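Local coordinates for protein laminin subunit ALPHA-1 (PDB 2JD4) that forms the LG4-5 domain pair of the laminin alpha1 chain in laminin-111 of basement membranes, binds magnesium and is thought to anchor laminin to cell surfaces, at residues A[59-71]-A[139-153]. The protein carries 4 engineered substitutions. Residues are numbered along the deposited sequence; the frame is centred on the assembly and turned at random.
Sequences LIYYVAHQNQMDY and DVERKLYLGGLPSHY. With MG (magnesium ion), chain C.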
ATOM      1  N   LEU A  59      -8.887   7.108   2.638  1.00 14.13           N
ATOM      2  CA  LEU A  59      -9.895   8.128   2.337  1.00 15.81           C
ATOM      3  C   LEU A  59     -10.311   7.997   0.869  1.00 17.19           C
ATOM      4  O   LEU A  59      -9.460   7.974  -0.015  1.00 14.22           O
ATOM      5  CB  LEU A  59      -9.328   9.531   2.619  1.00 14.49           C
ATOM      6  CG  LEU A  59     -10.268  10.728   2.414  1.00 24.12           C
ATOM      7  CD1 LEU A  59      -9.859  11.885   3.320  1.00 19.10           C
ATOM      8  CD2 LEU A  59     -10.249  11.157   0.951  1.00 20.25           C
ATOM      9  N   ILE A  60     -11.617   7.910   0.616  1.00 15.46           N
ATOM     10  CA  ILE A  60     -12.126   7.753  -0.746  1.00 15.42           C
ATOM     11  C   ILE A  60     -12.526   9.094  -1.379  1.00 19.52           C
ATOM     12  O   ILE A  60     -12.193   9.352  -2.541  1.00 17.49           O
ATOM     13  CB  ILE A  60     -13.294   6.750  -0.763  1.00 16.78           C
ATOM     14  CG1 ILE A  60     -12.809   5.403  -0.204  1.00 19.41           C
ATOM     15  CG2 ILE A  60     -13.832   6.602  -2.186  1.00 16.43           C
ATOM     16  CD1 ILE A  60     -13.914   4.383   0.102  1.00 14.04           C
ATOM     17  N   TYR A  61     -13.249   9.940  -0.637  1.00 17.44           N
ATOM     18  CA  TYR A  61     -13.580  11.285  -1.128  1.00 16.63           C
ATOM     19  C   TYR A  61     -13.798  12.253   0.026  1.00 19.64           C
ATOM     20  O   TYR A  61     -14.154  11.842   1.139  1.00 16.61           O
ATOM     21  CB  TYR A  61     -14.794  11.287  -2.082  1.00 16.07           C
ATOM     22  CG  TYR A  61     -16.176  11.246  -1.462  1.00 19.07           C
ATOM     23  CD1 TYR A  61     -16.678  12.326  -0.734  1.00 22.19           C
ATOM     24  CD2 TYR A  61     -17.009  10.147  -1.659  1.00 18.82           C
ATOM     25  CE1 TYR A  61     -17.974  12.309  -0.224  1.00 20.39           C
ATOM     26  CE2 TYR A  61     -18.305  10.120  -1.150  1.00 22.12           C
ATOM     27  CZ  TYR A  61     -18.779  11.208  -0.434  1.00 19.43           C
ATOM     28  OH  TYR A  61     -20.062  11.187   0.064  1.00 21.61           O
ATOM     29  N   TYR A  62     -13.580  13.536  -0.250  1.00 16.15           N
ATOM     30  CA  TYR A  62     -13.721  14.586   0.748  1.00 20.32           C
ATOM     31  C   TYR A  62     -14.113  15.927   0.120  1.00 22.07           C
ATOM     32  O   TYR A  62     -13.622  16.290  -0.952  1.00 21.87           O
ATOM     33  CB  TYR A  62     -12.389  14.729   1.491  1.00 17.30           C
ATOM     34  CG  TYR A  62     -12.276  15.885   2.458  1.00 23.63           C
ATOM     35  CD1 TYR A  62     -12.809  15.804   3.748  1.00 21.68           C
ATOM     36  CD2 TYR A  62     -11.596  17.046   2.100  1.00 24.45           C
ATOM     37  CE1 TYR A  62     -12.660  16.850   4.650  1.00 20.43           C
ATOM     38  CE2 TYR A  62     -11.443  18.101   2.995  1.00 23.79           C
ATOM     39  CZ  TYR A  62     -11.975  17.996   4.265  1.00 21.36           C
ATOM     40  OH  TYR A  62     -11.817  19.036   5.150  1.00 25.63           O
ATOM     41  N   VAL A  63     -15.015  16.643   0.789  1.00 19.27           N
ATOM     42  CA  VAL A  63     -15.453  17.977   0.370  1.00 19.11           C
ATOM     43  C   VAL A  63     -15.589  18.774   1.660  1.00 22.58           C
ATOM     44  O   VAL A  63     -15.978  18.224   2.694  1.00 20.68           O
ATOM     45  CB  VAL A  63     -16.820  17.972  -0.368  1.00 21.60           C
ATOM     46  CG1 VAL A  63     -16.672  17.327  -1.733  1.00 22.50           C
ATOM     47  CG2 VAL A  63     -17.870  17.257   0.462  1.00 24.93           C
ATOM     48  N   ALA A  64     -15.256  20.058   1.621  1.00 21.48           N
ATOM     49  CA  ALA A  64     -15.339  20.857   2.834  1.00 21.78           C
ATOM     50  C   ALA A  64     -15.331  22.350   2.595  1.00 24.67           C
ATOM     51  O   ALA A  64     -14.893  22.838   1.546  1.00 24.70           O
ATOM     52  CB  ALA A  64     -14.195  20.491   3.770  1.00 26.39           C
ATOM     53  N   HIS A  65     -15.814  23.076   3.597  1.00 23.45           N
ATOM     54  CA  HIS A  65     -15.853  24.519   3.540  1.00 24.54           C
ATOM     55  C   HIS A  65     -14.409  24.972   3.676  1.00 26.48           C
ATOM     56  O   HIS A  65     -13.549  24.210   4.136  1.00 23.63           O
ATOM     57  CB  HIS A  65     -16.706  25.051   4.697  1.00 30.93           C
ATOM     58  CG  HIS A  65     -16.925  26.530   4.660  1.00 35.10           C
ATOM     59  ND1 HIS A  65     -15.939  27.438   4.980  1.00 39.42           N
ATOM     60  CD2 HIS A  65     -18.013  27.259   4.320  1.00 39.99           C
ATOM     61  CE1 HIS A  65     -16.410  28.663   4.838  1.00 42.37           C
ATOM     62  NE2 HIS A  65     -17.667  28.584   4.437  1.00 41.84           N
ATOM     63  N   GLN A  66     -14.133  26.200   3.258  1.00 27.06           N
ATOM     64  CA  GLN A  66     -12.786  26.740   3.355  1.00 30.53           C
ATOM     65  C   GLN A  66     -12.305  26.727   4.810  1.00 29.53           C
ATOM     66  O   GLN A  66     -11.133  26.471   5.071  1.00 29.54           O
ATOM     67  CB  GLN A  66     -12.751  28.174   2.815  1.00 36.96           C
ATOM     68  CG  GLN A  66     -11.382  28.839   2.878  1.00 43.08           C
ATOM     69  CD  GLN A  66     -10.375  28.229   1.918  1.00 51.05           C
ATOM     70  OE1 GLN A  66      -9.234  28.685   1.830  1.00 54.31           O
ATOM     71  NE2 GLN A  66     -10.793  27.195   1.190  1.00 51.99           N
ATOM     72  N   ASN A  67     -13.206  27.004   5.752  1.00 30.59           N
ATOM     73  CA  ASN A  67     -12.829  27.015   7.166  1.00 32.25           C
ATOM     74  C   ASN A  67     -12.996  25.644   7.804  1.00 34.24           C
ATOM     75  O   ASN A  67     -12.724  25.467   8.993  1.00 33.04           O
ATOM     76  CB  ASN A  67     -13.637  28.057   7.961  1.00 36.08           C
ATOM     77  CG  ASN A  67     -15.134  27.780   7.968  1.00 40.72           C
ATOM     78  OD1 ASN A  67     -15.572  26.644   8.139  1.00 40.79           O
ATOM     79  ND2 ASN A  67     -15.926  28.833   7.805  1.00 41.89           N
ATOM     80  N   GLN A  68     -13.442  24.682   6.996  1.00 32.53           N
ATOM     81  CA  GLN A  68     -13.636  23.303   7.433  1.00 31.88           C
ATOM     82  C   GLN A  68     -14.716  23.069   8.483  1.00 33.19           C
ATOM     83  O   GLN A  68     -14.754  22.007   9.101  1.00 33.59           O
ATOM     84  CB  GLN A  68     -12.308  22.719   7.927  1.00 28.43           C
ATOM     85  CG  GLN A  68     -11.278  22.525   6.819  1.00 26.84           C
ATOM     86  CD  GLN A  68     -10.145  21.609   7.232  1.00 21.14           C
ATOM     87  OE1 GLN A  68     -10.378  20.517   7.734  1.00 30.11           O
ATOM     88  NE2 GLN A  68      -8.910  22.045   7.014  1.00 23.33           N
ATOM     89  N   MET A  69     -15.599  24.046   8.676  1.00 32.93           N
ATOM     90  CA  MET A  69     -16.681  23.916   9.648  1.00 32.47           C
ATOM     91  C   MET A  69     -17.786  23.027   9.088  1.00 29.84           C
ATOM     92  O   MET A  69     -18.605  22.493   9.835  1.00 26.71           O
ATOM     93  CB  MET A  69     -17.234  25.299  10.007  1.00 39.35           C
ATOM     94  CG  MET A  69     -17.072  25.665  11.476  1.00 49.46           C
ATOM     95  SD  MET A  69     -15.422  25.314  12.131  1.00 59.91           S
ATOM     96  CE  MET A  69     -14.496  26.760  11.557  1.00 57.33           C
ATOM     97  N   ASP A  70     -17.804  22.886   7.763  1.00 25.45           N
ATOM     98  CA  ASP A  70     -18.763  22.035   7.063  1.00 24.76           C
ATOM     99  C   ASP A  70     -17.924  21.030   6.275  1.00 22.50           C
ATOM    100  O   ASP A  70     -16.882  21.395   5.735  1.00 22.82           O
ATOM    101  CB  ASP A  70     -19.604  22.846   6.067  1.00 26.87           C
ATOM    102  CG  ASP A  70     -20.675  23.686   6.737  1.00 30.62           C
ATOM    103  OD1 ASP A  70     -20.333  24.459   7.655  1.00 27.73           O
ATOM    104  OD2 ASP A  70     -21.857  23.570   6.331  1.00 24.35           O
ATOM    105  N   TYR A  71     -18.364  19.776   6.207  1.00 23.98           N
ATOM    106  CA  TYR A  71     -17.623  18.768   5.446  1.00 23.86           C
ATOM    107  C   TYR A  71     -18.429  17.503   5.218  1.00 22.57           C
ATOM    108  O   TYR A  71     -19.482  17.308   5.815  1.00 23.68           O
ATOM    109  CB  TYR A  71     -16.307  18.410   6.157  1.00 24.36           C
ATOM    110  CG  TYR A  71     -16.489  17.716   7.492  1.00 26.26           C
ATOM    111  CD1 TYR A  71     -16.922  16.392   7.559  1.00 23.70           C
ATOM    112  CD2 TYR A  71     -16.267  18.398   8.691  1.00 26.15           C
ATOM    113  CE1 TYR A  71     -17.138  15.762   8.787  1.00 24.25           C
ATOM    114  CE2 TYR A  71     -16.484  17.776   9.926  1.00 24.75           C
ATOM    115  CZ  TYR A  71     -16.920  16.462   9.964  1.00 23.64           C
ATOM    116  OH  TYR A  71     -17.161  15.851  11.170  1.00 21.08           O
ATOM    117  N   ASP A 139     -22.460  23.458   3.395  1.00 26.10           N
ATOM    118  CA  ASP A 139     -21.785  24.539   2.687  1.00 27.33           C
ATOM    119  C   ASP A 139     -20.307  24.222   2.515  1.00 29.39           C
ATOM    120  O   ASP A 139     -19.534  24.309   3.475  1.00 26.90           O
ATOM    121  CB  ASP A 139     -21.946  25.838   3.479  1.00 29.77           C
ATOM    122  CG  ASP A 139     -23.390  26.110   3.852  1.00 33.73           C
ATOM    123  OD1 ASP A 139     -24.170  26.494   2.957  1.00 33.09           O
ATOM    124  OD2 ASP A 139     -23.750  25.924   5.038  1.00 31.00           O
ATOM    125  N   VAL A 140     -19.908  23.872   1.293  1.00 26.20           N
ATOM    126  CA  VAL A 140     -18.515  23.528   1.027  1.00 29.83           C
ATOM    127  C   VAL A 140     -17.993  24.105  -0.287  1.00 31.02           C
ATOM    128  O   VAL A 140     -18.775  24.509  -1.147  1.00 30.55           O
ATOM    129  CB  VAL A 140     -18.330  21.995   0.977  1.00 29.04           C
ATOM    130  CG1 VAL A 140     -18.798  21.370   2.287  1.00 32.23           C
ATOM    131  CG2 VAL A 140     -19.116  21.419  -0.190  1.00 31.70           C
ATOM    132  N   GLU A 141     -16.668  24.130  -0.429  1.00 30.45           N
ATOM    133  CA  GLU A 141     -16.016  24.634  -1.637  1.00 32.27           C
ATOM    134  C   GLU A 141     -16.401  23.780  -2.839  1.00 31.66           C
ATOM    135  O   GLU A 141     -16.644  22.583  -2.698  1.00 29.24           O
ATOM    136  CB  GLU A 141     -14.496  24.605  -1.471  1.00 35.62           C
ATOM    137  CG  GLU A 141     -13.948  25.613  -0.490  1.00 40.78           C
ATOM    138  CD  GLU A 141     -14.092  27.035  -0.985  1.00 47.90           C
ATOM    139  OE1 GLU A 141     -15.239  27.525  -1.088  1.00 48.70           O
ATOM    140  OE2 GLU A 141     -13.052  27.661  -1.278  1.00 51.28           O
ATOM    141  N   ARG A 142     -16.444  24.408  -4.014  1.00 29.95           N
ATOM    142  CA  ARG A 142     -16.810  23.747  -5.266  1.00 31.77           C
ATOM    143  C   ARG A 142     -15.710  22.802  -5.767  1.00 32.19           C
ATOM    144  O   ARG A 142     -15.320  22.867  -6.937  1.00 33.20           O
ATOM    145  CB  ARG A 142     -17.080  24.802  -6.347  1.00 33.68           C
ATOM    146  CG  ARG A 142     -18.110  25.869  -5.996  1.00 39.84           C
ATOM    147  CD  ARG A 142     -19.481  25.535  -6.563  1.00 43.10           C
ATOM    148  NE  ARG A 142     -20.128  24.452  -5.832  1.00 47.85           N
ATOM    149  CZ  ARG A 142     -21.138  23.728  -6.305  1.00 50.75           C
ATOM    150  NH1 ARG A 142     -21.622  23.966  -7.518  1.00 50.61           N
ATOM    151  NH2 ARG A 142     -21.668  22.768  -5.559  1.00 49.23           N
ATOM    152  N   LYS A 143     -15.214  21.928  -4.895  1.00 27.92           N
ATOM    153  CA  LYS A 143     -14.155  20.994  -5.272  1.00 26.80           C
ATOM    154  C   LYS A 143     -14.261  19.692  -4.492  1.00 27.02           C
ATOM    155  O   LYS A 143     -14.516  19.701  -3.292  1.00 25.22           O
ATOM    156  CB  LYS A 143     -12.775  21.605  -5.002  1.00 29.71           C
ATOM    157  CG  LYS A 143     -12.476  22.875  -5.776  1.00 36.53           C
ATOM    158  CD  LYS A 143     -11.146  23.488  -5.349  1.00 42.22           C
ATOM    159  CE  LYS A 143     -10.881  24.797  -6.096  1.00 47.61           C
ATOM    160  NZ  LYS A 143      -9.616  25.463  -5.666  1.00 50.17           N
ATOM    161  N   LEU A 144     -14.057  18.570  -5.173  1.00 22.93           N
ATOM    162  CA  LEU A 144     -14.116  17.279  -4.506  1.00 22.83           C
ATOM    163  C   LEU A 144     -12.766  16.590  -4.625  1.00 22.24           C
ATOM    164  O   LEU A 144     -12.207  16.500  -5.713  1.00 22.46           O
ATOM    165  CB  LEU A 144     -15.220  16.401  -5.112  1.00 21.17           C
ATOM    166  CG  LEU A 144     -15.361  14.970  -4.565  1.00 23.69           C
ATOM    167  CD1 LEU A 144     -16.826  14.548  -4.515  1.00 20.22           C
ATOM    168  CD2 LEU A 144     -14.568  14.020  -5.437  1.00 19.23           C
ATOM    169  N   TYR A 145     -12.235  16.131  -3.495  1.00 18.78           N
ATOM    170  CA  TYR A 145     -10.954  15.431  -3.483  1.00 18.82           C
ATOM    171  C   TYR A 145     -11.250  13.940  -3.563  1.00 20.84           C
ATOM    172  O   TYR A 145     -11.949  13.398  -2.704  1.00 19.91           O
ATOM    173  CB  TYR A 145     -10.182  15.743  -2.200  1.00 15.99           C
ATOM    174  CG  TYR A 145      -9.828  17.202  -2.060  1.00 19.21           C
ATOM    175  CD1 TYR A 145     -10.760  18.123  -1.579  1.00 18.88           C
ATOM    176  CD2 TYR A 145      -8.568  17.669  -2.433  1.00 17.60           C
ATOM    177  CE1 TYR A 145     -10.442  19.472  -1.471  1.00 25.94           C
ATOM    178  CE2 TYR A 145      -8.243  19.016  -2.331  1.00 24.67           C
ATOM    179  CZ  TYR A 145      -9.182  19.911  -1.848  1.00 26.04           C
ATOM    180  OH  TYR A 145      -8.853  21.244  -1.735  1.00 34.39           O
ATOM    181  N   LEU A 146     -10.722  13.289  -4.599  1.00 18.05           N
ATOM    182  CA  LEU A 146     -10.947  11.863  -4.820  1.00 16.62           C
ATOM    183  C   LEU A 146      -9.709  10.986  -4.586  1.00 16.62           C
ATOM    184  O   LEU A 146      -8.618  11.262  -5.102  1.00 16.28           O
ATOM    185  CB  LEU A 146     -11.461  11.635  -6.254  1.00 14.30           C
ATOM    186  CG  LEU A 146     -11.859  10.193  -6.623  1.00 14.55           C
ATOM    187  CD1 LEU A 146     -13.114   9.787  -5.819  1.00 12.89           C
ATOM    188  CD2 LEU A 146     -12.139  10.096  -8.131  1.00 12.10           C
ATOM    189  N   GLY A 147      -9.895   9.930  -3.797  1.00 18.10           N
ATOM    190  CA  GLY A 147      -8.825   8.990  -3.514  1.00 15.30           C
ATOM    191  C   GLY A 147      -7.768   9.383  -2.501  1.00 13.72           C
ATOM    192  O   GLY A 147      -6.958   8.545  -2.106  1.00 16.33           O
ATOM    193  N   GLY A 148      -7.757  10.648  -2.095  1.00 14.30           N
ATOM    194  CA  GLY A 148      -6.772  11.112  -1.136  1.00 14.42           C
ATOM    195  C   GLY A 148      -6.785  12.629  -1.055  1.00 14.78           C
ATOM    196  O   GLY A 148      -7.671  13.271  -1.613  1.00 17.14           O
ATOM    197  N   LEU A 149      -5.799  13.204  -0.375  1.00 19.86           N
ATOM    198  CA  LEU A 149      -5.701  14.657  -0.223  1.00 18.66           C
ATOM    199  C   LEU A 149      -4.306  15.158  -0.600  1.00 18.80           C
ATOM    200  O   LEU A 149      -3.332  14.397  -0.591  1.00 20.66           O
ATOM    201  CB  LEU A 149      -5.988  15.059   1.236  1.00 15.48           C
ATOM    202  CG  LEU A 149      -7.322  14.636   1.851  1.00 18.69           C
ATOM    203  CD1 LEU A 149      -7.267  14.848   3.374  1.00 23.63           C
ATOM    204  CD2 LEU A 149      -8.455  15.432   1.227  1.00 14.66           C
ATOM    205  N   PRO A 150      -4.192  16.454  -0.938  1.00 18.53           N
ATOM    206  CA  PRO A 150      -2.905  17.052  -1.309  1.00 19.47           C
ATOM    207  C   PRO A 150      -1.985  17.017  -0.088  1.00 20.27           C
ATOM    208  O   PRO A 150      -2.455  17.038   1.051  1.00 19.02           O
ATOM    209  CB  PRO A 150      -3.280  18.485  -1.693  1.00 22.09           C
ATOM    210  CG  PRO A 150      -4.738  18.390  -2.068  1.00 21.72           C
ATOM    211  CD  PRO A 150      -5.286  17.434  -1.056  1.00 19.19           C
ATOM    212  N   SER A 151      -0.682  16.964  -0.330  1.00 20.07           N
ATOM    213  CA  SER A 151       0.305  16.920   0.744  1.00 23.30           C
ATOM    214  C   SER A 151       0.256  18.152   1.660  1.00 23.56           C
ATOM    215  O   SER A 151       0.501  18.058   2.863  1.00 23.29           O
ATOM    216  CB  SER A 151       1.707  16.787   0.142  1.00 26.46           C
ATOM    217  OG  SER A 151       2.682  16.640   1.155  1.00 41.10           O
ATOM    218  N   HIS A 152      -0.064  19.303   1.088  1.00 20.38           N
ATOM    219  CA  HIS A 152      -0.114  20.542   1.855  1.00 28.32           C
ATOM    220  C   HIS A 152      -1.385  20.738   2.685  1.00 28.39           C
ATOM    221  O   HIS A 152      -1.421  21.595   3.565  1.00 29.99           O
ATOM    222  CB  HIS A 152       0.056  21.739   0.912  1.00 31.54           C
ATOM    223  CG  HIS A 152      -1.015  21.848  -0.130  1.00 34.74           C
ATOM    224  ND1 HIS A 152      -2.333  22.110   0.180  1.00 37.16           N
ATOM    225  CD2 HIS A 152      -0.964  21.727  -1.479  1.00 38.69           C
ATOM    226  CE1 HIS A 152      -3.046  22.147  -0.932  1.00 37.91           C
ATOM    227  NE2 HIS A 152      -2.240  21.919  -1.953  1.00 33.59           N
ATOM    228  N   TYR A 153      -2.416  19.940   2.419  1.00 24.95           N
ATOM    229  CA  TYR A 153      -3.693  20.067   3.126  1.00 25.12           C
ATOM    230  C   TYR A 153      -3.703  19.403   4.507  1.00 25.31           C
ATOM    231  O   TYR A 153      -3.130  18.333   4.691  1.00 26.01           O
ATOM    232  CB  TYR A 153      -4.812  19.469   2.261  1.00 22.81           C
ATOM    233  CG  TYR A 153      -6.202  19.908   2.644  1.00 27.18           C
ATOM    234  CD1 TYR A 153      -6.656  21.191   2.344  1.00 29.48           C
ATOM    235  CD2 TYR A 153      -7.064  19.044   3.317  1.00 26.08           C
ATOM    236  CE1 TYR A 153      -7.933  21.603   2.704  1.00 31.85           C
ATOM    237  CE2 TYR A 153      -8.343  19.444   3.682  1.00 28.81           C
ATOM    238  CZ  TYR A 153      -8.771  20.725   3.372  1.00 29.16           C
ATOM    239  OH  TYR A 153     -10.035  21.124   3.732  1.00 32.65           O
TER
HETATM  240 MG    MG C4061     -23.793  24.597   6.894  1.00 30.82          MG
HETATM  241  O   HOH W   1     -14.759  21.120  -1.066  1.00 30.03           O
HETATM  242  O   HOH W   2     -11.482  23.308   2.633  1.00 29.69           O
HETATM  243  O   HOH W   3     -22.402  26.010   8.139  1.00 31.57           O
HETATM  244  O   HOH W   4     -25.696  25.479   7.691  1.00 27.12           O
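Tyr-62 and Tyr-145 form an antiparallel hydrogen-bonded pair between strands 59-64 and 143-146, inside one sheet of a laminin G beta sandwich. Tyr-145 N gives Tyr-62 O a nearly straight bond of 2.9 Å in the carbonyl plane. Past the strand, Gly-147 N extends the ladder to Ile-60 O at 2.7 Å. Where the strands part, water 1 links Ala-64 N to Lys-143 O.

On the face bearing Tyr-62, its ring is packed by Leu-149, whose CD2 lies 3.6 Å from Tyr-62 CD2. With CG of Tyr-62 anti to its N (chi1 173°), its ring runs beside Tyr-145. The rings of Tyr-62 and Tyr-153 meet rim to rim, planes at 63°; Tyr-62 OH and Tyr-153 OH hydrogen-bond at 3.1 Å. A leucine at Tyr-62 would probably leave the Tyr-153 hydroxyl without this mate and open a gap beside Leu-149.

At the far end, Asp-70 OD2 and Asp-139 OD2 each bind magnesium at 2.3 Å; two waters and backbone O of Leu-87 and Thr-137 complete the site. Asp-139 N also bonds Asp-70 OD2 (3.0 Å), from above the carboxylate plane. The shared cation probably offsets the repulsion between the two carboxylates and joins both loops at the sandwich rim.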